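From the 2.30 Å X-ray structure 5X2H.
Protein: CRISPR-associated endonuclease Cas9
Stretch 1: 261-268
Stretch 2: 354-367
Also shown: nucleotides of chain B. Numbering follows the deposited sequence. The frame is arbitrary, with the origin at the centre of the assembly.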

# COMPACT_ATOMS: atom_id res chain seq x y z
N ALA A 261 -24.68 0.52 -7.04
CA ALA A 261 -25.16 -0.06 -8.30
C ALA A 261 -24.14 0.17 -9.41
O ALA A 261 -23.55 1.25 -9.50
CB ALA A 261 -26.49 0.56 -8.69
N PRO A 262 -23.92 -0.82 -10.27
CA PRO A 262 -23.02 -0.62 -11.41
C PRO A 262 -23.57 0.41 -12.38
O PRO A 262 -24.78 0.46 -12.64
CB PRO A 262 -22.93 -2.01 -12.05
CG PRO A 262 -24.18 -2.70 -11.62
CD PRO A 262 -24.48 -2.19 -10.24
N LYS A 263 -22.67 1.24 -12.93
CA LYS A 263 -23.11 2.32 -13.81
C LYS A 263 -23.76 1.80 -15.08
O LYS A 263 -24.66 2.46 -15.62
CB LYS A 263 -21.92 3.22 -14.16
CG LYS A 263 -21.50 4.16 -13.04
CD LYS A 263 -20.65 5.30 -13.56
CE LYS A 263 -20.34 6.30 -12.46
NZ LYS A 263 -19.56 7.46 -12.97
N ASN A 264 -23.34 0.63 -15.57
CA ASN A 264 -23.80 0.13 -16.86
C ASN A 264 -25.05 -0.74 -16.76
O ASN A 264 -25.36 -1.48 -17.70
CB ASN A 264 -22.68 -0.63 -17.56
CG ASN A 264 -21.56 0.28 -18.02
OD1 ASN A 264 -21.62 0.87 -19.10
ND2 ASN A 264 -20.53 0.42 -17.19
N SER A 265 -25.76 -0.68 -15.64
CA SER A 265 -27.02 -1.40 -15.55
C SER A 265 -28.14 -0.56 -16.17
O SER A 265 -28.05 0.67 -16.22
CB SER A 265 -27.35 -1.72 -14.10
OG SER A 265 -27.59 -0.54 -13.36
N PRO A 266 -29.21 -1.20 -16.65
CA PRO A 266 -30.33 -0.42 -17.22
C PRO A 266 -30.91 0.59 -16.24
O PRO A 266 -31.20 1.72 -16.64
CB PRO A 266 -31.35 -1.50 -17.60
CG PRO A 266 -30.54 -2.74 -17.79
CD PRO A 266 -29.41 -2.65 -16.80
N LEU A 267 -31.08 0.21 -14.98
CA LEU A 267 -31.59 1.15 -13.98
C LEU A 267 -30.67 2.36 -13.85
O LEU A 267 -31.13 3.50 -13.82
CB LEU A 267 -31.74 0.45 -12.63
CG LEU A 267 -33.15 0.31 -12.06
CD1 LEU A 267 -33.09 -0.25 -10.65
CD2 LEU A 267 -33.89 1.64 -12.09
N ALA A 268 -29.35 2.11 -13.78
CA ALA A 268 -28.40 3.21 -13.65
C ALA A 268 -28.39 4.08 -14.90
O ALA A 268 -28.32 5.31 -14.80
CB ALA A 268 -27.00 2.67 -13.36
N SER A 354 -36.45 -10.01 -18.10
CA SER A 354 -36.72 -9.58 -16.73
C SER A 354 -35.85 -8.39 -16.35
O SER A 354 -34.65 -8.37 -16.63
CB SER A 354 -36.51 -10.74 -15.76
OG SER A 354 -36.73 -10.33 -14.42
N GLN A 355 -36.45 -7.39 -15.69
CA GLN A 355 -35.71 -6.18 -15.35
C GLN A 355 -34.73 -6.42 -14.22
O GLN A 355 -33.61 -5.90 -14.24
CB GLN A 355 -36.69 -5.06 -14.99
CG GLN A 355 -36.92 -4.06 -16.11
CD GLN A 355 -35.70 -3.19 -16.37
OE1 GLN A 355 -35.14 -2.59 -15.45
NE2 GLN A 355 -35.27 -3.13 -17.63
N ASP A 356 -35.12 -7.21 -13.21
CA ASP A 356 -34.21 -7.50 -12.11
C ASP A 356 -33.03 -8.35 -12.58
O ASP A 356 -31.89 -8.13 -12.16
CB ASP A 356 -34.95 -8.20 -10.97
CG ASP A 356 -35.68 -7.22 -10.07
OD1 ASP A 356 -36.67 -6.61 -10.53
OD2 ASP A 356 -35.26 -7.07 -8.91
N ASP A 357 -33.29 -9.32 -13.46
CA ASP A 357 -32.21 -10.13 -14.00
C ASP A 357 -31.29 -9.31 -14.90
O ASP A 357 -30.09 -9.60 -14.98
CB ASP A 357 -32.77 -11.33 -14.77
CG ASP A 357 -33.57 -12.27 -13.88
OD1 ASP A 357 -33.23 -12.39 -12.68
OD2 ASP A 357 -34.54 -12.88 -14.38
N LEU A 358 -31.83 -8.30 -15.58
CA LEU A 358 -31.00 -7.44 -16.42
C LEU A 358 -30.01 -6.66 -15.57
O LEU A 358 -28.81 -6.60 -15.89
CB LEU A 358 -31.88 -6.50 -17.23
CG LEU A 358 -31.80 -6.62 -18.76
CD1 LEU A 358 -32.04 -8.05 -19.19
CD2 LEU A 358 -32.79 -5.68 -19.42
N ASN A 359 -30.48 -6.04 -14.49
CA ASN A 359 -29.58 -5.33 -13.59
C ASN A 359 -28.62 -6.29 -12.90
O ASN A 359 -27.46 -5.93 -12.64
CB ASN A 359 -30.38 -4.55 -12.55
CG ASN A 359 -31.30 -3.52 -13.18
OD1 ASN A 359 -30.85 -2.48 -13.65
ND2 ASN A 359 -32.60 -3.80 -13.17
N GLU A 360 -29.07 -7.51 -12.60
CA GLU A 360 -28.18 -8.50 -12.00
C GLU A 360 -27.13 -8.99 -12.98
O GLU A 360 -26.02 -9.36 -12.57
CB GLU A 360 -29.00 -9.68 -11.47
CG GLU A 360 -28.71 -10.05 -10.02
CD GLU A 360 -28.76 -8.85 -9.09
OE1 GLU A 360 -27.76 -8.63 -8.37
OE2 GLU A 360 -29.78 -8.13 -9.09
N ILE A 361 -27.44 -8.99 -14.28
CA ILE A 361 -26.47 -9.40 -15.29
C ILE A 361 -25.35 -8.36 -15.40
O ILE A 361 -24.17 -8.71 -15.45
CB ILE A 361 -27.16 -9.63 -16.64
CG1 ILE A 361 -27.87 -10.98 -16.65
CG2 ILE A 361 -26.16 -9.55 -17.78
CD1 ILE A 361 -28.77 -11.18 -17.85
N ALA A 362 -25.72 -7.08 -15.44
CA ALA A 362 -24.71 -6.03 -15.54
C ALA A 362 -23.78 -6.04 -14.33
O ALA A 362 -22.58 -5.77 -14.46
CB ALA A 362 -25.39 -4.66 -15.68
N LYS A 363 -24.31 -6.35 -13.15
CA LYS A 363 -23.48 -6.51 -11.97
C LYS A 363 -22.46 -7.64 -12.16
O LYS A 363 -21.28 -7.49 -11.82
CB LYS A 363 -24.35 -6.78 -10.75
CG LYS A 363 -23.59 -7.01 -9.45
CD LYS A 363 -24.33 -8.01 -8.58
CE LYS A 363 -24.33 -7.60 -7.12
NZ LYS A 363 -22.95 -7.46 -6.58
N ASP A 364 -22.91 -8.77 -12.71
CA ASP A 364 -22.00 -9.89 -12.93
C ASP A 364 -20.93 -9.54 -13.96
O ASP A 364 -19.77 -9.91 -13.79
CB ASP A 364 -22.79 -11.13 -13.38
CG ASP A 364 -23.65 -11.70 -12.27
OD1 ASP A 364 -23.26 -11.56 -11.09
OD2 ASP A 364 -24.71 -12.29 -12.58
N ILE A 365 -21.31 -8.84 -15.03
CA ILE A 365 -20.33 -8.42 -16.02
C ILE A 365 -19.34 -7.43 -15.41
O ILE A 365 -18.14 -7.46 -15.72
CB ILE A 365 -21.03 -7.84 -17.26
CG1 ILE A 365 -22.00 -8.86 -17.86
CG2 ILE A 365 -20.00 -7.41 -18.30
CD1 ILE A 365 -22.73 -8.37 -19.09
N THR A 366 -19.83 -6.56 -14.53
CA THR A 366 -18.95 -5.57 -13.90
C THR A 366 -17.95 -6.22 -12.97
O THR A 366 -16.79 -5.81 -12.91
CB THR A 366 -19.79 -4.54 -13.15
OG1 THR A 366 -20.68 -3.87 -14.06
CG2 THR A 366 -18.90 -3.50 -12.47
N LEU A 367 -18.36 -7.26 -12.24
CA LEU A 367 -17.54 -7.85 -11.19
C LEU A 367 -16.74 -9.06 -11.64
O LEU A 367 -15.56 -9.18 -11.30
CB LEU A 367 -18.42 -8.24 -9.99
CG LEU A 367 -19.11 -7.08 -9.27
CD1 LEU A 367 -20.02 -7.61 -8.17
CD2 LEU A 367 -18.08 -6.11 -8.71
P U B 6 -22.61 9.79 -13.35
OP1 U B 6 -22.73 8.52 -14.11
OP2 U B 6 -21.77 9.84 -12.13
O5' U B 6 -22.10 10.91 -14.36
C5' U B 6 -22.84 11.21 -15.54
C4' U B 6 -22.29 12.41 -16.25
O4' U B 6 -22.46 13.60 -15.43
C3' U B 6 -20.80 12.39 -16.55
O3' U B 6 -20.47 11.61 -17.69
C2' U B 6 -20.47 13.87 -16.70
O2' U B 6 -20.87 14.34 -17.98
C1' U B 6 -21.39 14.49 -15.65
N1 U B 6 -20.68 14.71 -14.36
C2 U B 6 -19.88 15.83 -14.27
O2 U B 6 -19.73 16.62 -15.18
N3 U B 6 -19.25 15.98 -13.06
C4 U B 6 -19.34 15.15 -11.96
O4 U B 6 -18.71 15.43 -10.94
C5 U B 6 -20.19 14.02 -12.14
C6 U B 6 -20.82 13.84 -13.31
O HOH W 1 -20.83 -0.84 -14.66

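How does the loop first meet the helix of the second stretch? Ala261 makes no contact, but Pro262 points toward the helix and lays its ring against one turn of it. Pro262 CG lies 3.9 Å from Lys363 CA, and Pro262 CB is 3.5 Å from Thr366 OG1. That hydroxyl already donates to Ala362 O within its own helix (Thr366 OG1 to Ala362 O, 2.7 Å), so the proline packs beside a polar atom whose proton is engaged.

What do Lys263 and Asn264 contribute? Lys263 points away from the helix, and its extended side chain reaches the RNA instead, with a weak hydrogen bond from Lys263 NZ to OP2 of U6 at 3.4 Å. Asn264 stays close, and a water joins it to the helix: the water accepts from Asn264 N at 3.0 Å and from Asn264 ND2 at 2.8 Å, and donates to Thr366 OG1 at 3.1 Å.

Where does Ser265 meet the helix? Ser265 closes a type I turn begun at Pro262 and packs against Ala362, with Ser265 CA 3.6 Å from Ala362 CB. Its hydroxyl is used within its own stretch: Ser265 OG donates to Pro262 O at 3.1 Å and caps the next helix by accepting from Ala268 N at 3.2 Å.

What ties the start of that next helix to the other stretch? Pro266 supplies apolar packing, with Pro266 CG 4.0 Å from Leu358 CB. Leu267 then makes the sole direct hydrogen bond between the stretches, from Leu267 N to Asn359 OD1 at 3.0 Å and 161°. A backbone NH in the first turn of a helix has no carbonyl one turn earlier in that helix to bind, and here the Asn359 side chain provides the acceptor.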